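Local coordinates for dipicolinate synthase subunit A (Bacillus halodurans, PDB 3D4O), which probably takes part, as one subunit of dipicolinate synthase, in the NAD(P)-dependent formation of dipicolinate, the calcium-chelating compound of bacterial spores, at residues Ala130-Ile142 against Arg165-Leu177. Numbering follows the deposited sequence. Where two conformers were deposited one is given.
Sequences AIYNSIPTAEGTI and RVGMSVARKFAAL. With EDO (1,2-ethanediol), chain L.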
ATOM      1  N   ALA C 130     -19.606   9.390   6.853  1.00 36.67           N
ATOM      2  CA  ALA C 130     -19.326   8.300   5.899  1.00 36.97           C
ATOM      3  C   ALA C 130     -18.326   8.795   4.834  1.00 36.41           C
ATOM      4  O   ALA C 130     -17.365   8.125   4.503  1.00 34.99           O
ATOM      5  CB  ALA C 130     -20.637   7.798   5.253  1.00 36.80           C
ATOM      6  N   ILE C 131     -18.550  10.013   4.331  1.00 36.16           N
ATOM      7  CA  ILE C 131     -17.660  10.600   3.316  1.00 35.17           C
ATOM      8  C   ILE C 131     -16.254  10.843   3.878  1.00 35.80           C
ATOM      9  O   ILE C 131     -15.255  10.478   3.258  1.00 34.84           O
ATOM     10  CB  ILE C 131     -18.254  11.847   2.665  1.00 35.16           C
ATOM     11  CG1 ILE C 131     -19.369  11.435   1.708  1.00 34.71           C
ATOM     12  CG2 ILE C 131     -17.179  12.623   1.874  1.00 36.24           C
ATOM     13  CD1 ILE C 131     -20.269  12.593   1.225  1.00 34.80           C
ATOM     14  N   TYR C 132     -16.168  11.413   5.076  1.00 35.05           N
ATOM     15  CA  TYR C 132     -14.848  11.637   5.677  1.00 36.47           C
ATOM     16  C   TYR C 132     -14.124  10.309   5.848  1.00 37.37           C
ATOM     17  O   TYR C 132     -12.911  10.186   5.649  1.00 37.70           O
ATOM     18  CB  TYR C 132     -14.911  12.378   7.035  1.00 36.06           C
ATOM     19  CG  TYR C 132     -15.215  13.831   6.866  1.00 39.65           C
ATOM     20  CD1 TYR C 132     -14.359  14.659   6.156  1.00 43.34           C
ATOM     21  CD2 TYR C 132     -16.351  14.386   7.406  1.00 43.57           C
ATOM     22  CE1 TYR C 132     -14.647  15.999   5.992  1.00 44.53           C
ATOM     23  CE2 TYR C 132     -16.640  15.708   7.244  1.00 45.33           C
ATOM     24  CZ  TYR C 132     -15.806  16.503   6.533  1.00 43.95           C
ATOM     25  OH  TYR C 132     -16.138  17.825   6.399  1.00 50.10           O
ATOM     26  N   ASN C 133     -14.893   9.291   6.181  1.00 36.99           N
ATOM     27  CA  ASN C 133     -14.316   7.976   6.518  1.00 36.33           C
ATOM     28  C   ASN C 133     -13.877   7.210   5.264  1.00 36.22           C
ATOM     29  O   ASN C 133     -13.063   6.278   5.342  1.00 35.58           O
ATOM     30  CB  ASN C 133     -15.332   7.190   7.365  1.00 35.88           C
ATOM     31  CG  ASN C 133     -14.792   5.883   7.882  1.00 40.14           C
ATOM     32  OD1 ASN C 133     -13.892   5.850   8.738  1.00 40.03           O
ATOM     33  ND2 ASN C 133     -15.358   4.787   7.392  1.00 37.06           N
ATOM     34  N   SER C 134     -14.425   7.618   4.118  1.00 35.84           N
ATOM     35  CA  SER C 134     -14.085   7.025   2.813  1.00 35.05           C
ATOM     36  C   SER C 134     -12.647   7.352   2.446  1.00 37.06           C
ATOM     37  O   SER C 134     -12.038   6.645   1.645  1.00 39.75           O
ATOM     38  CB  SER C 134     -14.972   7.495   1.648  1.00 33.96           C
ATOM     39  OG  SER C 134     -14.746   8.854   1.278  1.00 32.17           O
ATOM     40  N   ILE C 135     -12.107   8.417   3.041  1.00 37.96           N
ATOM     41  CA  ILE C 135     -10.729   8.857   2.721  1.00 35.84           C
ATOM     42  C   ILE C 135      -9.692   7.837   3.255  1.00 37.43           C
ATOM     43  O   ILE C 135      -8.923   7.256   2.488  1.00 38.27           O
ATOM     44  CB  ILE C 135     -10.442  10.283   3.178  1.00 34.67           C
ATOM     45  CG1 ILE C 135     -11.381  11.238   2.428  1.00 34.68           C
ATOM     46  CG2 ILE C 135      -8.994  10.665   2.881  1.00 32.12           C
ATOM     47  CD1 ILE C 135     -11.322  12.668   2.902  1.00 34.69           C
ATOM     48  N   PRO C 136      -9.675   7.593   4.567  1.00 35.58           N
ATOM     49  CA  PRO C 136      -8.742   6.560   4.967  1.00 35.93           C
ATOM     50  C   PRO C 136      -9.090   5.168   4.417  1.00 38.80           C
ATOM     51  O   PRO C 136      -8.206   4.329   4.257  1.00 40.23           O
ATOM     52  CB  PRO C 136      -8.824   6.568   6.507  1.00 34.52           C
ATOM     53  CG  PRO C 136     -10.217   7.193   6.812  1.00 38.38           C
ATOM     54  CD  PRO C 136     -10.348   8.231   5.702  1.00 35.38           C
ATOM     55  N   THR C 137     -10.366   4.899   4.166  1.00 38.51           N
ATOM     56  CA  THR C 137     -10.746   3.600   3.613  1.00 38.42           C
ATOM     57  C   THR C 137     -10.060   3.399   2.255  1.00 38.96           C
ATOM     58  O   THR C 137      -9.520   2.321   1.986  1.00 38.17           O
ATOM     59  CB  THR C 137     -12.260   3.414   3.465  1.00 40.91           C
ATOM     60  OG1 THR C 137     -12.879   3.455   4.761  1.00 39.57           O
ATOM     61  CG2 THR C 137     -12.556   2.076   2.828  1.00 38.80           C
ATOM     62  N   ALA C 138     -10.040   4.465   1.446  1.00 39.46           N
ATOM     63  CA  ALA C 138      -9.400   4.456   0.077  1.00 39.42           C
ATOM     64  C   ALA C 138      -7.918   4.285   0.200  1.00 37.99           C
ATOM     65  O   ALA C 138      -7.301   3.549  -0.564  1.00 38.41           O
ATOM     66  CB  ALA C 138      -9.685   5.710  -0.694  1.00 36.34           C
ATOM     67  N   GLU C 139      -7.362   4.967   1.185  1.00 36.86           N
ATOM     68  CA  GLU C 139      -5.939   4.881   1.456  1.00 35.56           C
ATOM     69  C   GLU C 139      -5.569   3.469   1.774  1.00 34.71           C
ATOM     70  O   GLU C 139      -4.606   2.938   1.248  1.00 35.04           O
ATOM     71  CB  GLU C 139      -5.474   5.830   2.567  1.00 36.45           C
ATOM     72  CG  GLU C 139      -5.448   7.262   2.038  1.00 34.39           C
ATOM     73  CD  GLU C 139      -4.817   8.287   2.952  1.00 33.26           C
ATOM     74  OE1 GLU C 139      -4.036   7.937   3.891  1.00 36.47           O
ATOM     75  OE2 GLU C 139      -5.038   9.493   2.682  1.00 36.44           O
ATOM     76  N   GLY C 140      -6.363   2.842   2.618  1.00 34.04           N
ATOM     77  CA  GLY C 140      -6.106   1.461   2.989  1.00 34.24           C
ATOM     78  C   GLY C 140      -6.270   0.520   1.809  1.00 33.72           C
ATOM     79  O   GLY C 140      -5.540  -0.444   1.668  1.00 34.89           O
ATOM     80  N   THR C 141      -7.250   0.813   0.968  1.00 34.38           N
ATOM     81  CA  THR C 141      -7.533  -0.004  -0.214  1.00 35.39           C
ATOM     82  C   THR C 141      -6.355   0.082  -1.200  1.00 36.91           C
ATOM     83  O   THR C 141      -5.905  -0.884  -1.755  1.00 37.51           O
ATOM     84  CB  THR C 141      -8.858   0.438  -0.904  1.00 36.76           C
ATOM     85  OG1 THR C 141      -9.930   0.289   0.033  1.00 37.02           O
ATOM     86  CG2 THR C 141      -9.163  -0.431  -2.177  1.00 31.26           C
ATOM     87  N   ILE C 142      -5.822   1.274  -1.339  1.00 37.61           N
ATOM     88  CA  ILE C 142      -4.681   1.496  -2.218  1.00 38.23           C
ATOM     89  C   ILE C 142      -3.474   0.763  -1.662  1.00 37.10           C
ATOM     90  O   ILE C 142      -2.760   0.066  -2.383  1.00 36.64           O
ATOM     91  CB  ILE C 142      -4.426   2.994  -2.369  1.00 39.92           C
ATOM     92  CG1 ILE C 142      -5.404   3.534  -3.416  1.00 40.23           C
ATOM     93  CG2 ILE C 142      -2.973   3.338  -2.766  1.00 46.33           C
ATOM     94  CD1 ILE C 142      -5.481   5.062  -3.362  1.00 45.99           C
ATOM     95  N   ARG C 165     -20.884   6.594  -1.612  1.00 36.05           N
ATOM     96  CA  ARG C 165     -19.997   7.481  -0.840  1.00 35.92           C
ATOM     97  C   ARG C 165     -18.573   6.979  -0.827  1.00 36.57           C
ATOM     98  O   ARG C 165     -17.622   7.754  -0.903  1.00 38.31           O
ATOM     99  CB  ARG C 165     -20.530   7.698   0.590  1.00 37.06           C
ATOM    100  CG  ARG C 165     -21.950   8.349   0.621  1.00 40.32           C
ATOM    101  CD  ARG C 165     -22.693   8.188   1.945  1.00 46.30           C
ATOM    102  NE  ARG C 165     -22.673   6.807   2.433  1.00 48.44           N
ATOM    103  CZ  ARG C 165     -23.157   6.412   3.607  1.00 47.78           C
ATOM    104  NH1 ARG C 165     -23.736   7.271   4.424  1.00 45.85           N
ATOM    105  NH2 ARG C 165     -23.050   5.149   3.967  1.00 47.18           N
ATOM    106  N   VAL C 166     -18.402   5.672  -0.786  1.00 35.40           N
ATOM    107  CA  VAL C 166     -17.054   5.152  -0.713  1.00 36.74           C
ATOM    108  C   VAL C 166     -16.431   4.963  -2.099  1.00 36.71           C
ATOM    109  O   VAL C 166     -15.243   5.270  -2.350  1.00 38.08           O
ATOM    110  CB  VAL C 166     -17.028   3.807  -0.013  1.00 37.78           C
ATOM    111  CG1 VAL C 166     -15.607   3.214  -0.077  1.00 35.67           C
ATOM    112  CG2 VAL C 166     -17.536   3.964   1.463  1.00 36.61           C
ATOM    113  N   GLY C 167     -17.262   4.415  -2.960  1.00 34.62           N
ATOM    114  CA  GLY C 167     -16.879   4.048  -4.305  1.00 37.28           C
ATOM    115  C   GLY C 167     -16.356   5.253  -5.031  1.00 38.17           C
ATOM    116  O   GLY C 167     -15.412   5.160  -5.777  1.00 39.73           O
HETATM  117  N   MSE C 168     -16.987   6.392  -4.786  1.00 38.98           N
HETATM  118  CA  MSE C 168     -16.574   7.619  -5.439  1.00 40.01           C
HETATM  119  C   MSE C 168     -15.165   8.037  -5.007  1.00 41.24           C
HETATM  120  O   MSE C 168     -14.383   8.535  -5.811  1.00 41.99           O
HETATM  121  CB  MSE C 168     -17.565   8.742  -5.188  1.00 40.01           C
HETATM  122  CG  MSE C 168     -16.977  10.081  -5.576  1.00 43.73           C
HETATM  123 SE   MSE C 168     -18.302  11.381  -5.908  0.75 54.13          SE
HETATM  124  CE  MSE C 168     -18.979  10.271  -7.300  1.00 22.33           C
ATOM    125  N   SER C 169     -14.846   7.810  -3.739  1.00 39.96           N
ATOM    126  CA  SER C 169     -13.525   8.194  -3.186  1.00 40.66           C
ATOM    127  C   SER C 169     -12.432   7.229  -3.615  1.00 39.97           C
ATOM    128  O   SER C 169     -11.287   7.603  -3.849  1.00 41.38           O
ATOM    129  CB  SER C 169     -13.566   8.167  -1.661  1.00 39.62           C
ATOM    130  OG  SER C 169     -14.497   9.110  -1.189  1.00 42.15           O
ATOM    131  N   VAL C 170     -12.832   5.980  -3.692  1.00 40.47           N
ATOM    132  CA  VAL C 170     -11.943   4.872  -4.021  1.00 39.28           C
ATOM    133  C   VAL C 170     -11.550   4.951  -5.482  1.00 39.14           C
ATOM    134  O   VAL C 170     -10.381   4.899  -5.833  1.00 39.56           O
ATOM    135  CB  VAL C 170     -12.564   3.506  -3.678  1.00 40.50           C
ATOM    136  CG1 VAL C 170     -11.833   2.354  -4.405  1.00 38.88           C
ATOM    137  CG2 VAL C 170     -12.575   3.297  -2.139  1.00 40.16           C
ATOM    138  N   ALA C 171     -12.539   5.131  -6.331  1.00 37.47           N
ATOM    139  CA  ALA C 171     -12.287   5.173  -7.776  1.00 36.04           C
ATOM    140  C   ALA C 171     -11.400   6.377  -8.138  1.00 37.76           C
ATOM    141  O   ALA C 171     -10.421   6.254  -8.884  1.00 37.07           O
ATOM    142  CB  ALA C 171     -13.587   5.194  -8.537  1.00 35.32           C
ATOM    143  N   ARG C 172     -11.681   7.508  -7.510  1.00 38.76           N
ATOM    144  CA  ARG C 172     -10.962   8.759  -7.770  0.50 39.96           C
ATOM    145  C   ARG C 172      -9.454   8.600  -7.490  1.00 41.08           C
ATOM    146  O   ARG C 172      -8.596   9.063  -8.235  1.00 42.32           O
ATOM    147  CB  ARG C 172     -11.578   9.902  -6.934  0.50 39.30           C
ATOM    148  CG  ARG C 172     -11.062  11.303  -7.258  0.50 42.30           C
ATOM    149  CD  ARG C 172     -11.877  12.444  -6.545  0.50 40.15           C
ATOM    150  NE  ARG C 172     -13.048  13.007  -7.260  0.50 33.79           N
ATOM    151  CZ  ARG C 172     -14.323  12.893  -6.859  0.50 34.61           C
ATOM    152  NH1 ARG C 172     -14.590  12.209  -5.757  0.50 24.37           N
ATOM    153  NH2 ARG C 172     -15.331  13.495  -7.542  0.50 28.46           N
ATOM    154  N   LYS C 173      -9.158   7.935  -6.402  1.00 41.83           N
ATOM    155  CA  LYS C 173      -7.780   7.701  -5.985  1.00 44.53           C
ATOM    156  C   LYS C 173      -7.052   6.654  -6.853  1.00 43.40           C
ATOM    157  O   LYS C 173      -5.883   6.770  -7.091  1.00 44.82           O
ATOM    158  CB  LYS C 173      -7.692   7.365  -4.495  1.00 44.80           C
ATOM    159  CG  LYS C 173      -7.829   8.643  -3.687  1.00 52.09           C
ATOM    160  CD  LYS C 173      -7.741   8.456  -2.180  1.00 55.28           C
ATOM    161  CE  LYS C 173      -7.454   9.822  -1.459  1.00 58.20           C
ATOM    162  NZ  LYS C 173      -8.379  10.956  -1.620  1.00 48.34           N
ATOM    163  N   PHE C 174      -7.732   5.627  -7.321  1.00 42.19           N
ATOM    164  CA  PHE C 174      -7.033   4.679  -8.174  1.00 39.74           C
ATOM    165  C   PHE C 174      -6.675   5.382  -9.481  1.00 39.87           C
ATOM    166  O   PHE C 174      -5.571   5.207 -10.023  1.00 41.77           O
ATOM    167  CB  PHE C 174      -7.799   3.373  -8.381  1.00 38.83           C
ATOM    168  CG  PHE C 174      -7.515   2.367  -7.324  1.00 41.57           C
ATOM    169  CD1 PHE C 174      -6.448   1.487  -7.468  1.00 37.45           C
ATOM    170  CD2 PHE C 174      -8.258   2.325  -6.166  1.00 39.03           C
ATOM    171  CE1 PHE C 174      -6.145   0.582  -6.483  1.00 41.18           C
ATOM    172  CE2 PHE C 174      -7.974   1.415  -5.191  1.00 43.80           C
ATOM    173  CZ  PHE C 174      -6.916   0.528  -5.342  1.00 42.29           C
ATOM    174  N   ALA C 175      -7.579   6.238  -9.934  1.00 38.96           N
ATOM    175  CA  ALA C 175      -7.392   6.949 -11.187  1.00 40.01           C
ATOM    176  C   ALA C 175      -6.260   7.948 -11.054  1.00 42.24           C
ATOM    177  O   ALA C 175      -5.402   8.048 -11.914  1.00 40.26           O
ATOM    178  CB  ALA C 175      -8.644   7.632 -11.632  1.00 38.51           C
ATOM    179  N   ALA C 176      -6.234   8.662  -9.939  1.00 46.50           N
ATOM    180  CA  ALA C 176      -5.215   9.712  -9.751  1.00 47.73           C
ATOM    181  C   ALA C 176      -3.845   9.067  -9.620  1.00 48.01           C
ATOM    182  O   ALA C 176      -2.812   9.706  -9.864  1.00 49.26           O
ATOM    183  CB  ALA C 176      -5.532  10.636  -8.570  1.00 48.41           C
ATOM    184  N   LEU C 177      -3.858   7.786  -9.299  1.00 46.93           N
ATOM    185  CA  LEU C 177      -2.621   7.001  -9.200  1.00 46.16           C
ATOM    186  C   LEU C 177      -2.177   6.314 -10.522  1.00 44.32           C
ATOM    187  O   LEU C 177      -1.214   5.541 -10.554  1.00 40.29           O
ATOM    188  CB  LEU C 177      -2.724   5.936  -8.117  1.00 47.48           C
ATOM    189  CG  LEU C 177      -2.616   6.410  -6.661  1.00 53.60           C
ATOM    190  CD1 LEU C 177      -2.265   5.151  -5.850  1.00 54.44           C
ATOM    191  CD2 LEU C 177      -1.536   7.493  -6.455  1.00 52.54           C
TER
HETATM  192  C1  EDO L 293     -10.897  10.906 -11.579  1.00 48.43           C
HETATM  193  O1  EDO L 293     -11.729  12.060 -11.736  1.00 42.06           O
HETATM  194  C2  EDO L 293      -9.424  11.323 -11.600  1.00 49.00           C
HETATM  195  O2  EDO L 293      -8.865  11.016 -10.330  1.00 44.70           O
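Helix 130-142 runs alongside helix 165-176 at a crossing angle of -39°, the axes 8.7 Å apart and Ala138 CA 4.8 Å from Val170 CA. Gly167 ends a GxGxxG pattern running from strand 157-161 into helix 165-176, consistent with the dinucleotide-binding turn of a Rossmann fold; Val170 and Phe174 pack on Ile218 of the same parallel sheet. The small Ser134, Ala138 and Ser169 at the interface let the backbones approach. At one end the methyl of Ala130 lies over the centre of the Arg165 guanidinium, CB 3.2 Å above its plane, while Arg165 NH1 makes a salt bridge with Asp127. With an alanine for this arginine, Asp127 would probably lose its charged mate and the Ala130 methyl the flat group it lies against. At the other end Ile142 CG1 sits above the Phe174 ring, 4.0 Å from its centroid and 21° off the normal (CH-pi); Thr141 CG2 meets the ring edge in plane. Ile142 CG2 and Leu177 CD1 touch tip to tip at 3.6 Å. One turn on from Ala130, Ser134 OG stands between its backbone N and carbonyl carbon (chi1 70°), which directs it to Ile131 O at 2.6 Å, in the carbonyl plane on a lone pair.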